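Local coordinates for protein putative trimethylamine methyltransferase (Rhizobium meliloti, PDB 4YYC) that probably transfers methyl groups as a member of the trimethylamine methyltransferase (MttB) family, and forms an assembly of two chains, at residues Y155-I158 with E159-R162; I227-G230 with D231-E235; N379-L383 with A384-F388; E478-I481 with E482-A485. One frame throughout, in Å; residues are numbered along the deposited sequence. Where two conformers were deposited one is given.

In the fold
All four contacts are local, each made within one unbroken run of chain, so none nests in or crosses another. Contact 1 turns the end of strand 153-155 into the start of helix 158-170. Next, contact 2 is the break at Gly230 between helix 215-229 and the short helix 231-236, at the surface. Contact 3 ends helix 368-383 and sends the chain toward strand 388-389; it is the most deeply placed, its centre about 11 Å from that of the chain. Contact 4 starts helix 481-495, and like contact 3 it touches the second subunit. Contacts 2 and 4 lie farthest apart, about 44 Å between centres.

Contact 1 of 4, residues Y155-I158 with E159-R162; sequences YATI and EDFR
Thr157 and Asp160 bond to each other in both directions, each side chain accepting from the other's backbone amide, which makes a capping box at the start of the helix. Asp160 N points at Thr157 OG1 over 3.1 Å, with the N-H nearly straight at 164°. In return Asp160 OD2 takes the amide of Thr157, 2.9 Å from Thr157 N to Asp160 OD2, through its anti lone pair. The first torsions explain the closure: Thr157 turns OG1 between its own N and carbonyl carbon (chi1 64°), where it can accept from Asp160 N, while the carboxylate of Asp160 leans back beside its own N. Thr157 OG1 also lies 3.0 Å from Asp160 OD2, at best a weak bond. The carboxylate of this buried residue has further partners: Arg154 forms a salt bridge with OD2 and the hydroxyl of Tyr404 bonds OD1, probably stabilising its negative charge.

Behind the box the first helical bonds follow, Phe161 N to Thr157 O at 2.9 Å and Arg162 N to Ile158 O at 2.9 Å. Packing is lighter. CG1 of Ile158 stands anti to its N (chi1 -169°), and from there CD1 lies 4.0 Å from Phe161 CB; Ile158 CG1 itself lies 4.1 Å from Arg162 NE, obliquely to the guanidinium.

The cap thus joins strand 153-155 to helix 158-170. Asp160 and Ala156 rest on Val146 of strand 145-147, whereas Phe161 and Arg162 face helix 192-202, where the ring of Phe161 meets that of His200 at a steep angle.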
ATOM      1  N   TYR A 155      28.918 -12.280  -3.658  1.00 17.39           N
ATOM      2  CA  TYR A 155      28.206 -13.532  -3.936  1.00 17.97           C
ATOM      3  C   TYR A 155      27.757 -14.186  -2.657  1.00 16.92           C
ATOM      4  O   TYR A 155      28.468 -14.157  -1.629  1.00 16.89           O
ATOM      5  CB  TYR A 155      29.115 -14.537  -4.689  1.00 19.82           C
ATOM      6  CG  TYR A 155      29.278 -14.150  -6.115  1.00 22.57           C
ATOM      7  CD1 TYR A 155      28.279 -14.383  -6.995  1.00 25.22           C
ATOM      8  CD2 TYR A 155      30.413 -13.499  -6.571  1.00 25.93           C
ATOM      9  CE1 TYR A 155      28.393 -14.032  -8.322  1.00 28.41           C
ATOM     10  CE2 TYR A 155      30.526 -13.127  -7.902  1.00 28.21           C
ATOM     11  CZ  TYR A 155      29.506 -13.400  -8.754  1.00 29.40           C
ATOM     12  OH  TYR A 155      29.520 -13.085 -10.087  1.00 35.07           O
ATOM     13  N   ALA A 156      26.553 -14.716  -2.705  1.00 15.83           N
ATOM     14  CA  ALA A 156      25.968 -15.451  -1.591  1.00 15.65           C
ATOM     15  C   ALA A 156      26.675 -16.789  -1.364  1.00 16.25           C
ATOM     16  O   ALA A 156      27.169 -17.383  -2.307  1.00 16.60           O
ATOM     17  CB  ALA A 156      24.520 -15.732  -1.920  1.00 15.58           C
ATOM     18  N   THR A 157      26.679 -17.235  -0.102  1.00 16.22           N
ATOM     19  CA  THR A 157      27.311 -18.494   0.304  1.00 16.77           C
ATOM     20  C   THR A 157      26.315 -19.359   1.029  1.00 16.54           C
ATOM     21  O   THR A 157      25.217 -18.934   1.372  1.00 16.43           O
ATOM     22  CB  THR A 157      28.457 -18.228   1.284  1.00 17.33           C
ATOM     23  OG1 THR A 157      27.930 -17.643   2.482  1.00 17.95           O
ATOM     24  CG2 THR A 157      29.500 -17.309   0.658  1.00 17.79           C
ATOM     25  N   ILE A 158      26.726 -20.610   1.284  1.00 16.46           N
ATOM     26  CA  ILE A 158      25.868 -21.482   2.098  1.00 16.48           C
ATOM     27  C   ILE A 158      25.663 -20.944   3.501  1.00 16.80           C
ATOM     28  O   ILE A 158      24.619 -21.196   4.094  1.00 16.38           O
ATOM     29  CB  ILE A 158      26.413 -22.929   2.068  1.00 17.09           C
ATOM     30  CG1 ILE A 158      25.406 -23.905   2.669  1.00 17.68           C
ATOM     31  CG2 ILE A 158      27.766 -23.024   2.739  1.00 17.75           C
ATOM     32  CD1 ILE A 158      24.129 -24.081   1.886  1.00 17.67           C
ATOM     33  N   GLU A 159      26.659 -20.271   4.064  1.00 17.68           N
ATOM     34  CA  GLU A 159      26.489 -19.625   5.359  1.00 18.68           C
ATOM     35  C   GLU A 159      25.348 -18.582   5.285  1.00 17.38           C
ATOM     36  O   GLU A 159      24.475 -18.531   6.171  1.00 16.59           O
ATOM     37  CB  GLU A 159      27.785 -18.988   5.845  1.00 20.91           C
ATOM     38  CG  GLU A 159      27.618 -18.407   7.216  1.00 23.68           C
ATOM     39  CD  GLU A 159      28.926 -17.948   7.830  1.00 27.99           C
ATOM     40  OE1 GLU A 159      30.045 -18.311   7.347  1.00 33.23           O
ATOM     41  OE2 GLU A 159      28.816 -17.165   8.787  1.00 32.40           O
ATOM     42  N   ASP A 160      25.311 -17.772   4.212  1.00 16.52           N
ATOM     43  CA  ASP A 160      24.205 -16.849   4.063  1.00 16.04           C
ATOM     44  C   ASP A 160      22.875 -17.571   3.906  1.00 15.59           C
ATOM     45  O   ASP A 160      21.850 -17.159   4.474  1.00 15.51           O
ATOM     46  CB  ASP A 160      24.368 -15.951   2.821  1.00 16.22           C
ATOM     47  CG  ASP A 160      25.568 -15.092   2.870  1.00 16.85           C
ATOM     48  OD1 ASP A 160      25.725 -14.337   3.858  1.00 17.62           O
ATOM     49  OD2 ASP A 160      26.359 -15.161   1.905  1.00 17.53           O
ATOM     50  N   PHE A 161      22.877 -18.634   3.104  1.00 15.15           N
ATOM     51  CA  PHE A 161      21.645 -19.436   2.922  1.00 15.07           C
ATOM     52  C   PHE A 161      21.106 -19.870   4.288  1.00 15.35           C
ATOM     53  O   PHE A 161      19.946 -19.675   4.645  1.00 15.09           O
ATOM     54  CB  PHE A 161      21.975 -20.658   2.063  1.00 15.32           C
ATOM     55  CG  PHE A 161      20.776 -21.399   1.551  1.00 15.33           C
ATOM     56  CD1 PHE A 161      20.060 -22.309   2.350  1.00 15.51           C
ATOM     57  CD2 PHE A 161      20.311 -21.166   0.269  1.00 15.07           C
ATOM     58  CE1 PHE A 161      18.935 -22.945   1.855  1.00 15.54           C
ATOM     59  CE2 PHE A 161      19.197 -21.803  -0.213  1.00 14.98           C
ATOM     60  CZ  PHE A 161      18.506 -22.700   0.597  1.00 15.04           C
ATOM     61  N   ARG A 162      21.997 -20.426   5.090  1.00 16.01           N
ATOM     62  CA  ARG A 162      21.604 -20.854   6.428  1.00 16.57           C
ATOM     63  C   ARG A 162      21.098 -19.685   7.275  1.00 16.07           C
ATOM     64  O   ARG A 162      20.084 -19.825   7.970  1.00 15.81           O
ATOM     65  CB  ARG A 162      22.746 -21.565   7.123  1.00 18.26           C
ATOM     66  CG  ARG A 162      22.978 -22.930   6.524  1.00 20.15           C
ATOM     67  CD  ARG A 162      24.254 -23.511   7.044  1.00 22.26           C
ATOM     68  NE  ARG A 162      24.446 -24.860   6.572  1.00 24.49           N
ATOM     69  CZ  ARG A 162      25.471 -25.624   6.955  1.00 25.68           C
ATOM     70  NH1 ARG A 162      26.413 -25.172   7.814  1.00 27.35           N
ATOM     71  NH2 ARG A 162      25.533 -26.863   6.489  1.00 26.52           N
TER

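Contact 2 of 4, residues I227-G230 with D231-E235; sequences ILFG and DDFVE
Between Phe229, the last residue of one helix, and Asp231, the first of the next, Gly230 breaks the backbone with a positive phi of 103°, an angle at which a CB would be jammed against the carbonyl O of Phe229. The side chains of Phe229 and Phe233 then meet across this break. Their rings are almost parallel, with planes at 8°, yet they are slid so far apart, 5.6 Å between centroids, that they barely overlap. The touching atoms are few: Phe229 CD1 sits 3.7 Å from Phe233 CE1, and Phe229 CB is 3.8 Å from Phe233 CD1. Phe233 carries its ring anti to the backbone N (chi1 -169°), and its CB lies 3.3 Å from Phe229 O.

Gly230 is also the N-cap of helix 231-236, so the glycine both ends one helix and begins another. Its carbonyl opens the new helix by accepting from Val234 N, 3.1 Å from Gly230 O. Val234 turns CG2 beside its own N, which sets that methyl 3.4 Å from Gly230 O and 4.0 Å from Phe229 CB. On this surface patch Phe229 and Phe233 share Val239 as a neighbour, and His120 meets the Phe233 ring edge-to-face. Lys226, on helix 215-229, forms a salt bridge with Glu235 and, in one of the two conformers of Asp231, another with that residue.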
ATOM      1  N   ILE A 227      12.803 -39.611   3.320  1.00 22.58           N
ATOM      2  CA  ILE A 227      13.584 -39.873   4.533  1.00 23.06           C
ATOM      3  C   ILE A 227      12.990 -39.125   5.747  1.00 23.12           C
ATOM      4  O   ILE A 227      12.895 -39.676   6.842  1.00 23.81           O
ATOM      5  CB  ILE A 227      15.073 -39.498   4.331  1.00 22.81           C
ATOM      6  CG1 ILE A 227      15.724 -40.498   3.374  1.00 23.39           C
ATOM      7  CG2 ILE A 227      15.827 -39.490   5.660  1.00 23.42           C
ATOM      8  CD1 ILE A 227      16.977 -40.057   2.654  1.00 23.18           C
ATOM      9  N   LEU A 228      12.595 -37.890   5.526  1.00 22.02           N
ATOM     10  CA  LEU A 228      12.092 -37.013   6.589  1.00 21.86           C
ATOM     11  C   LEU A 228      10.679 -37.370   7.072  1.00 22.36           C
ATOM     12  O   LEU A 228      10.433 -37.449   8.269  1.00 22.70           O
ATOM     13  CB  LEU A 228      12.140 -35.579   6.092  1.00 21.28           C
ATOM     14  CG  LEU A 228      11.594 -34.533   7.024  1.00 20.94           C
ATOM     15  CD1 LEU A 228      12.288 -34.546   8.381  1.00 21.66           C
ATOM     16  CD2 LEU A 228      11.755 -33.184   6.372  1.00 20.33           C
ATOM     17  N   PHE A 229       9.762 -37.568   6.128  1.00 22.02           N
ATOM     18  CA  PHE A 229       8.319 -37.719   6.407  1.00 22.61           C
ATOM     19  C   PHE A 229       7.805 -39.162   6.264  1.00 23.69           C
ATOM     20  O   PHE A 229       6.700 -39.480   6.751  1.00 24.64           O
ATOM     21  CB  PHE A 229       7.538 -36.912   5.381  1.00 21.92           C
ATOM     22  CG  PHE A 229       7.605 -35.434   5.566  1.00 21.41           C
ATOM     23  CD1 PHE A 229       6.734 -34.794   6.424  1.00 21.60           C
ATOM     24  CD2 PHE A 229       8.497 -34.657   4.827  1.00 20.84           C
ATOM     25  CE1 PHE A 229       6.736 -33.418   6.571  1.00 21.10           C
ATOM     26  CE2 PHE A 229       8.533 -33.267   4.989  1.00 20.31           C
ATOM     27  CZ  PHE A 229       7.660 -32.653   5.860  1.00 20.57           C
ATOM     28  N   GLY A 230       8.550 -40.025   5.578  1.00 24.20           N
ATOM     29  CA  GLY A 230       8.052 -41.356   5.205  1.00 24.81           C
ATOM     30  C   GLY A 230       7.645 -41.465   3.746  1.00 24.94           C
ATOM     31  O   GLY A 230       7.134 -40.491   3.154  1.00 24.25           O
ATOM     32  N   ASP A 231       7.883 -42.634   3.158  1.00 25.76           N
ATOM     33  CA  ASP A 231       7.631 -42.840   1.735  0.50 26.34           C
ATOM     34  C   ASP A 231       6.149 -42.660   1.396  1.00 26.24           C
ATOM     35  O   ASP A 231       5.814 -41.875   0.507  1.00 26.40           O
ATOM     36  CB  ASP A 231       8.140 -44.224   1.266  0.50 27.49           C
ATOM     37  CG  ASP A 231       8.132 -44.375  -0.269  0.50 28.08           C
ATOM     38  OD1 ASP A 231       7.110 -44.080  -0.905  0.50 28.46           O
ATOM     39  OD2 ASP A 231       9.162 -44.773  -0.865  0.50 29.79           O
ATOM     40  N   ASP A 232       5.258 -43.377   2.089  1.00 27.08           N
ATOM     41  CA  ASP A 232       3.833 -43.257   1.753  0.50 27.21           C
ATOM     42  C   ASP A 232       3.300 -41.856   2.060  1.00 26.15           C
ATOM     43  O   ASP A 232       2.468 -41.346   1.303  1.00 25.70           O
ATOM     44  CB  ASP A 232       2.966 -44.305   2.438  0.50 28.76           C
ATOM     45  CG  ASP A 232       3.287 -45.708   1.982  0.50 30.12           C
ATOM     46  OD1 ASP A 232       3.361 -45.951   0.757  0.50 31.08           O
ATOM     47  OD2 ASP A 232       3.481 -46.576   2.850  0.50 31.67           O
ATOM     48  N   PHE A 233       3.804 -41.235   3.118  1.00 25.31           N
ATOM     49  CA  PHE A 233       3.379 -39.876   3.468  1.00 24.33           C
ATOM     50  C   PHE A 233       3.614 -38.905   2.325  1.00 23.26           C
ATOM     51  O   PHE A 233       2.718 -38.134   1.991  1.00 22.82           O
ATOM     52  CB  PHE A 233       4.058 -39.379   4.723  1.00 24.46           C
ATOM     53  CG  PHE A 233       3.450 -38.110   5.261  1.00 24.19           C
ATOM     54  CD1 PHE A 233       3.832 -36.880   4.783  1.00 23.65           C
ATOM     55  CD2 PHE A 233       2.501 -38.168   6.246  1.00 24.95           C
ATOM     56  CE1 PHE A 233       3.284 -35.717   5.296  1.00 23.66           C
ATOM     57  CE2 PHE A 233       1.931 -37.017   6.768  1.00 25.03           C
ATOM     58  CZ  PHE A 233       2.328 -35.785   6.300  1.00 24.37           C
ATOM     59  N   VAL A 234       4.798 -38.941   1.722  1.00 22.61           N
ATOM     60  CA  VAL A 234       5.097 -38.037   0.615  1.00 22.04           C
ATOM     61  C   VAL A 234       4.220 -38.316  -0.613  1.00 22.46           C
ATOM     62  O   VAL A 234       3.748 -37.385  -1.273  1.00 21.65           O
ATOM     63  CB  VAL A 234       6.595 -38.079   0.282  1.00 21.65           C
ATOM     64  CG1 VAL A 234       6.896 -37.355  -1.008  1.00 21.23           C
ATOM     65  CG2 VAL A 234       7.393 -37.538   1.466  1.00 21.53           C
ATOM     66  N   GLU A 235       3.965 -39.597  -0.913  1.00 23.79           N
ATOM     67  CA  GLU A 235       3.120 -39.907  -2.061  1.00 24.95           C
ATOM     68  C   GLU A 235       1.677 -39.452  -1.868  1.00 25.05           C
ATOM     69  O   GLU A 235       0.950 -39.324  -2.842  1.00 25.18           O
ATOM     70  CB  GLU A 235       3.129 -41.415  -2.337  1.00 26.91           C
ATOM     71  CG  GLU A 235       4.462 -41.955  -2.840  1.00 28.72           C
ATOM     72  CD  GLU A 235       4.890 -41.386  -4.194  1.00 30.53           C
ATOM     73  OE1 GLU A 235       4.048 -41.150  -5.100  1.00 32.98           O
ATOM     74  OE2 GLU A 235       6.100 -41.131  -4.362  1.00 33.21           O
TER

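Contact 3 of 4, residues N379-L383 with A384-F388; sequences NMTLL and AGTNF
Thr381 and Thr386 cross at a slant, with methyl CG2 of Thr381 3.7 Å from both CB and OG1 of Thr386. Thr381 CG2 lies anti to its backbone N, which leaves Thr381 OG1 on another side, bonded to Thr377 O and Gly358 N. The Thr386 hydroxyl, turned beside its own N (chi1 -55°), donates instead to the backbone: Thr386 OG1 is 2.8 Å from Thr381 O, in the carbonyl plane and on a lone pair. Thr386 N lies 3.2 Å from Thr381 O, the same oxygen, but almost in line with C=O (172°), so two donors of one residue grip this buried carbonyl from different directions. On a neighbouring side of the helix Ala384 CB packs 4.2 Å from SE of selenomethionine Met380, and Ala384 N bonds Met380 O at 2.8 Å. Gly385 N donates to Leu382 O at 3.0 Å from above the carbonyl plane. Nearby, Asn379 and Leu383 pack on their counterparts in the second subunit. Positive phi at Gly385 (78°), with the bonds Thr386 N to Thr381 O and Gly385 N to Leu382 O, defines a Schellman motif, here the C-terminal end of helix 368-383.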
ATOM      1  N   ASN A 379       0.908  -4.503  -0.304  1.00 13.12           N
ATOM      2  CA  ASN A 379      -0.489  -4.176  -0.015  0.50 13.73           C
ATOM      3  C   ASN A 379      -1.428  -4.794  -1.069  1.00 13.75           C
ATOM      4  O   ASN A 379      -2.454  -5.335  -0.719  1.00 13.99           O
ATOM      5  CB  ASN A 379      -0.680  -2.651   0.166  0.50 13.82           C
ATOM      6  CG  ASN A 379      -0.173  -2.155   1.527  0.50 14.31           C
ATOM      7  OD1 ASN A 379      -0.623  -2.600   2.604  0.50 15.70           O
ATOM      8  ND2 ASN A 379       0.742  -1.200   1.488  0.50 14.15           N
HETATM    9  N   MSE A 380      -1.058  -4.747  -2.329  1.00 13.55           N
HETATM   10  CA  MSE A 380      -1.834  -5.424  -3.392  1.00 14.02           C
HETATM   11  C   MSE A 380      -1.865  -6.902  -3.116  1.00 13.66           C
HETATM   12  O   MSE A 380      -2.892  -7.561  -3.237  1.00 13.82           O
HETATM   13  CB  MSE A 380      -1.260  -5.093  -4.767  1.00 14.78           C
HETATM   14  CG  MSE A 380      -1.811  -5.899  -5.922  1.00 15.66           C
HETATM   15 SE   MSE A 380      -1.114  -7.707  -6.062  1.00 17.64          SE
HETATM   16  CE  MSE A 380       0.708  -7.225  -6.571  1.00 17.27           C
ATOM     17  N   THR A 381      -0.740  -7.452  -2.653  1.00 13.46           N
ATOM     18  CA  THR A 381      -0.639  -8.907  -2.493  1.00 13.45           C
ATOM     19  C   THR A 381      -1.685  -9.378  -1.495  1.00 13.88           C
ATOM     20  O   THR A 381      -2.406 -10.355  -1.711  1.00 13.91           O
ATOM     21  CB  THR A 381       0.777  -9.287  -2.013  1.00 13.38           C
ATOM     22  OG1 THR A 381       1.742  -8.876  -2.992  1.00 13.15           O
ATOM     23  CG2 THR A 381       0.921 -10.755  -1.775  1.00 13.86           C
ATOM     24  N   LEU A 382      -1.816  -8.634  -0.398  1.00 13.92           N
ATOM     25  CA  LEU A 382      -2.795  -9.025   0.621  1.00 14.76           C
ATOM     26  C   LEU A 382      -4.213  -8.768   0.119  1.00 14.66           C
ATOM     27  O   LEU A 382      -5.115  -9.621   0.267  1.00 14.72           O
ATOM     28  CB  LEU A 382      -2.582  -8.235   1.896  1.00 16.06           C
ATOM     29  CG  LEU A 382      -3.574  -8.578   3.027  1.00 17.69           C
ATOM     30  CD1 LEU A 382      -3.292  -9.952   3.546  1.00 18.60           C
ATOM     31  CD2 LEU A 382      -3.532  -7.549   4.134  1.00 19.21           C
ATOM     32  N   LEU A 383      -4.453  -7.597  -0.437  1.00 14.60           N
ATOM     33  CA  LEU A 383      -5.823  -7.221  -0.789  1.00 15.21           C
ATOM     34  C   LEU A 383      -6.360  -8.017  -1.962  1.00 15.29           C
ATOM     35  O   LEU A 383      -7.576  -8.239  -2.061  1.00 15.03           O
ATOM     36  CB  LEU A 383      -5.910  -5.715  -1.073  1.00 16.18           C
ATOM     37  CG  LEU A 383      -5.590  -4.829   0.128  1.00 16.85           C
ATOM     38  CD1 LEU A 383      -5.753  -3.400  -0.285  1.00 18.08           C
ATOM     39  CD2 LEU A 383      -6.478  -5.125   1.294  1.00 17.75           C
ATOM     40  N   ALA A 384      -5.465  -8.515  -2.815  1.00 14.62           N
ATOM     41  CA  ALA A 384      -5.864  -9.425  -3.911  1.00 14.98           C
ATOM     42  C   ALA A 384      -6.233 -10.801  -3.410  1.00 15.17           C
ATOM     43  O   ALA A 384      -6.779 -11.597  -4.188  1.00 16.10           O
ATOM     44  CB  ALA A 384      -4.722  -9.536  -4.926  1.00 14.78           C
ATOM     45  N   GLY A 385      -5.931 -11.138  -2.153  1.00 14.71           N
ATOM     46  CA  GLY A 385      -6.210 -12.490  -1.640  1.00 15.09           C
ATOM     47  C   GLY A 385      -5.187 -13.497  -2.119  1.00 14.93           C
ATOM     48  O   GLY A 385      -5.537 -14.615  -2.484  1.00 15.96           O
ATOM     49  N   THR A 386      -3.923 -13.128  -2.132  1.00 14.17           N
ATOM     50  CA  THR A 386      -2.897 -14.028  -2.655  1.00 13.92           C
ATOM     51  C   THR A 386      -2.723 -15.202  -1.676  1.00 14.19           C
ATOM     52  O   THR A 386      -2.547 -15.003  -0.481  1.00 14.27           O
ATOM     53  CB  THR A 386      -1.573 -13.268  -2.894  1.00 13.91           C
ATOM     54  OG1 THR A 386      -1.820 -12.154  -3.738  1.00 13.93           O
ATOM     55  CG2 THR A 386      -0.516 -14.132  -3.541  1.00 13.85           C
ATOM     56  N   ASN A 387      -2.654 -16.434  -2.189  1.00 13.85           N
ATOM     57  CA  ASN A 387      -2.523 -17.606  -1.341  1.00 14.27           C
ATOM     58  C   ASN A 387      -1.081 -17.926  -0.989  1.00 14.14           C
ATOM     59  O   ASN A 387      -0.802 -18.333   0.127  1.00 14.49           O
ATOM     60  CB  ASN A 387      -3.151 -18.833  -2.021  1.00 14.64           C
ATOM     61  CG  ASN A 387      -4.644 -18.693  -2.225  1.00 15.05           C
ATOM     62  OD1 ASN A 387      -5.121 -18.766  -3.349  1.00 15.17           O
ATOM     63  ND2 ASN A 387      -5.379 -18.500  -1.152  1.00 15.37           N
ATOM     64  N   PHE A 388      -0.150 -17.752  -1.919  1.00 13.76           N
ATOM     65  CA  PHE A 388       1.237 -18.084  -1.693  1.00 13.77           C
ATOM     66  C   PHE A 388       2.070 -16.923  -2.172  1.00 13.34           C
ATOM     67  O   PHE A 388       1.942 -16.515  -3.325  1.00 13.64           O
ATOM     68  CB  PHE A 388       1.625 -19.376  -2.406  1.00 14.16           C
ATOM     69  CG  PHE A 388       3.063 -19.694  -2.298  1.00 14.38           C
ATOM     70  CD1 PHE A 388       3.650 -19.834  -1.049  1.00 14.61           C
ATOM     71  CD2 PHE A 388       3.862 -19.854  -3.439  1.00 14.54           C
ATOM     72  CE1 PHE A 388       4.986 -20.116  -0.928  1.00 14.93           C
ATOM     73  CE2 PHE A 388       5.230 -20.107  -3.317  1.00 14.68           C
ATOM     74  CZ  PHE A 388       5.786 -20.237  -2.057  1.00 14.79           C
TER

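Contact 4 of 4, residues E478-I481 with E482-A485; sequences EKRI and EQRA
Arg480 and Glu482 make the charged part of this helix start. In one of the two conformers of Arg480, its NE meets Glu482 OE2 at 2.9 Å in a nearly straight salt bridge (176°), the oxygen lying at the guanidinium edge and approached on its syn side, tilted out of the carboxylate plane. The two side chains run side by side, while their flat groups stand almost perpendicular, at 86°. Glu482 reaches back because its CG sits between its N and carbonyl carbon (chi1 68°) and its chain bends at chi2. Across the dimer interface Arg480 and Glu482 form reciprocal salt bridges with Glu482 and Arg480 of the second subunit, whose Asp367 also accepts from Ile481 N.

Among bonds to the backbone, Gln483 OE1, in one of two conformers, accepts the amide of Arg480, the N-cap residue, with 2.9 Å from Arg480 N to Gln483 OE1; the donor lies above the amide carbonyl plane. In the other direction Gln483 N donates to Arg480 O at 3.0 Å. Arg484, bent at chi3, gives a weak bond from NH1 to Lys479 O at 2.9 Å, in the guanidinium plane, and its NE bonds Leu464 O. Ile481 O receives Ala485 N at 2.8 Å, the regular helical bond.

Packing sets one face of the Arg484 guanidinium over Ile481, with NH2 3.4 Å from Ile481 CA. Helix 481-495 here lies against helix 404-420, where Ile481 and Ala485 meet Ile409.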
ATOM      1  N   GLU A 478      20.639   9.269  15.489  1.00 15.81           N
ATOM      2  CA  GLU A 478      20.039   9.653  14.222  1.00 16.33           C
ATOM      3  C   GLU A 478      19.973   8.454  13.251  1.00 15.84           C
ATOM      4  O   GLU A 478      20.310   8.567  12.080  1.00 16.35           O
ATOM      5  CB  GLU A 478      20.773  10.814  13.587  1.00 18.10           C
ATOM      6  CG  GLU A 478      20.764  12.071  14.471  1.00 20.05           C
ATOM      7  CD  GLU A 478      21.554  13.217  13.877  1.00 23.81           C
ATOM      8  OE1 GLU A 478      21.163  13.747  12.827  1.00 28.69           O
ATOM      9  OE2 GLU A 478      22.536  13.601  14.472  1.00 27.01           O
ATOM     10  N   LYS A 479      19.487   7.338  13.762  1.00 15.15           N
ATOM     11  CA  LYS A 479      19.526   6.078  13.004  1.00 14.76           C
ATOM     12  C   LYS A 479      18.384   5.916  12.014  1.00 14.34           C
ATOM     13  O   LYS A 479      17.215   6.157  12.343  1.00 13.81           O
ATOM     14  CB  LYS A 479      19.521   4.896  13.962  1.00 15.44           C
ATOM     15  CG  LYS A 479      20.737   4.769  14.852  1.00 17.22           C
ATOM     16  CD  LYS A 479      20.634   3.624  15.797  1.00 18.39           C
ATOM     17  CE  LYS A 479      21.929   3.520  16.607  1.00 20.64           C
ATOM     18  NZ  LYS A 479      21.916   2.385  17.538  1.00 22.52           N
ATOM     19  N   ARG A 480      18.736   5.451  10.833  1.00 13.90           N
ATOM     20  CA  ARG A 480      17.740   5.030   9.864  0.50 13.60           C
ATOM     21  C   ARG A 480      17.289   3.606  10.224  1.00 13.45           C
ATOM     22  O   ARG A 480      17.968   2.851  10.916  1.00 13.40           O
ATOM     23  CB  ARG A 480      18.325   5.103   8.464  0.50 13.97           C
ATOM     24  CG  ARG A 480      18.667   6.517   8.076  0.50 14.40           C
ATOM     25  CD  ARG A 480      19.518   6.530   6.827  0.50 15.04           C
ATOM     26  NE  ARG A 480      18.865   5.879   5.707  0.50 15.06           N
ATOM     27  CZ  ARG A 480      18.013   6.465   4.867  0.50 15.26           C
ATOM     28  NH1 ARG A 480      17.489   5.759   3.893  0.50 15.72           N
ATOM     29  NH2 ARG A 480      17.690   7.739   4.992  0.50 15.45           N
ATOM     30  N   ILE A 481      16.121   3.235   9.750  1.00 13.03           N
ATOM     31  CA  ILE A 481      15.540   1.951  10.106  1.00 12.99           C
ATOM     32  C   ILE A 481      16.453   0.777   9.738  1.00 13.31           C
ATOM     33  O   ILE A 481      16.488  -0.193  10.487  1.00 13.51           O
ATOM     34  CB  ILE A 481      14.120   1.790   9.539  1.00 13.20           C
ATOM     35  CG1 ILE A 481      13.463   0.517  10.115  1.00 13.75           C
ATOM     36  CG2 ILE A 481      14.115   1.789   7.995  1.00 13.33           C
ATOM     37  CD1 ILE A 481      11.976   0.418   9.814  1.00 14.40           C
ATOM     38  N   GLU A 482      17.186   0.886   8.652  1.00 13.51           N
ATOM     39  CA  GLU A 482      18.025  -0.250   8.241  1.00 14.07           C
ATOM     40  C   GLU A 482      19.158  -0.498   9.225  1.00 14.45           C
ATOM     41  O   GLU A 482      19.614  -1.636   9.345  1.00 14.81           O
ATOM     42  CB  GLU A 482      18.492  -0.138   6.810  1.00 15.09           C
ATOM     43  CG  GLU A 482      19.461   0.984   6.550  1.00 15.98           C
ATOM     44  CD  GLU A 482      18.747   2.250   6.073  1.00 17.29           C
ATOM     45  OE1 GLU A 482      17.601   2.466   6.499  1.00 17.22           O
ATOM     46  OE2 GLU A 482      19.358   3.041   5.328  1.00 19.35           O
ATOM     47  N   GLN A 483      19.592   0.531   9.959  1.00 14.73           N
ATOM     48  CA  GLN A 483      20.602   0.362  11.002  0.50 15.25           C
ATOM     49  C   GLN A 483      20.008  -0.433  12.166  1.00 15.39           C
ATOM     50  O   GLN A 483      20.670  -1.334  12.714  1.00 16.57           O
ATOM     51  CB  GLN A 483      21.153   1.718  11.477  0.50 15.54           C
ATOM     52  CG  GLN A 483      21.934   2.507  10.429  0.50 15.86           C
ATOM     53  CD  GLN A 483      22.225   3.918  10.905  0.50 16.32           C
ATOM     54  OE1 GLN A 483      21.524   4.868  10.585  0.50 15.91           O
ATOM     55  NE2 GLN A 483      23.263   4.045  11.715  0.50 17.06           N
ATOM     56  N   ARG A 484      18.780  -0.086  12.567  1.00 14.50           N
ATOM     57  CA  ARG A 484      18.108  -0.861  13.596  1.00 14.84           C
ATOM     58  C   ARG A 484      17.824  -2.315  13.112  1.00 15.00           C
ATOM     59  O   ARG A 484      17.886  -3.264  13.906  1.00 15.83           O
ATOM     60  CB  ARG A 484      16.855  -0.145  14.116  1.00 15.21           C
ATOM     61  CG  ARG A 484      17.115   1.214  14.773  1.00 15.60           C
ATOM     62  CD  ARG A 484      15.870   1.768  15.474  1.00 16.19           C
ATOM     63  NE  ARG A 484      14.828   2.087  14.496  1.00 15.39           N
ATOM     64  CZ  ARG A 484      14.806   3.097  13.641  1.00 15.38           C
ATOM     65  NH1 ARG A 484      15.731   4.053  13.651  1.00 15.93           N
ATOM     66  NH2 ARG A 484      13.830   3.152  12.772  1.00 15.36           N
ATOM     67  N   ALA A 485      17.502  -2.448  11.837  1.00 14.69           N
ATOM     68  CA  ALA A 485      17.296  -3.797  11.227  1.00 14.58           C
ATOM     69  C   ALA A 485      18.545  -4.638  11.275  1.00 15.13           C
ATOM     70  O   ALA A 485      18.483  -5.838  11.573  1.00 15.52           O
ATOM     71  CB  ALA A 485      16.805  -3.661   9.820  1.00 14.15           C
TER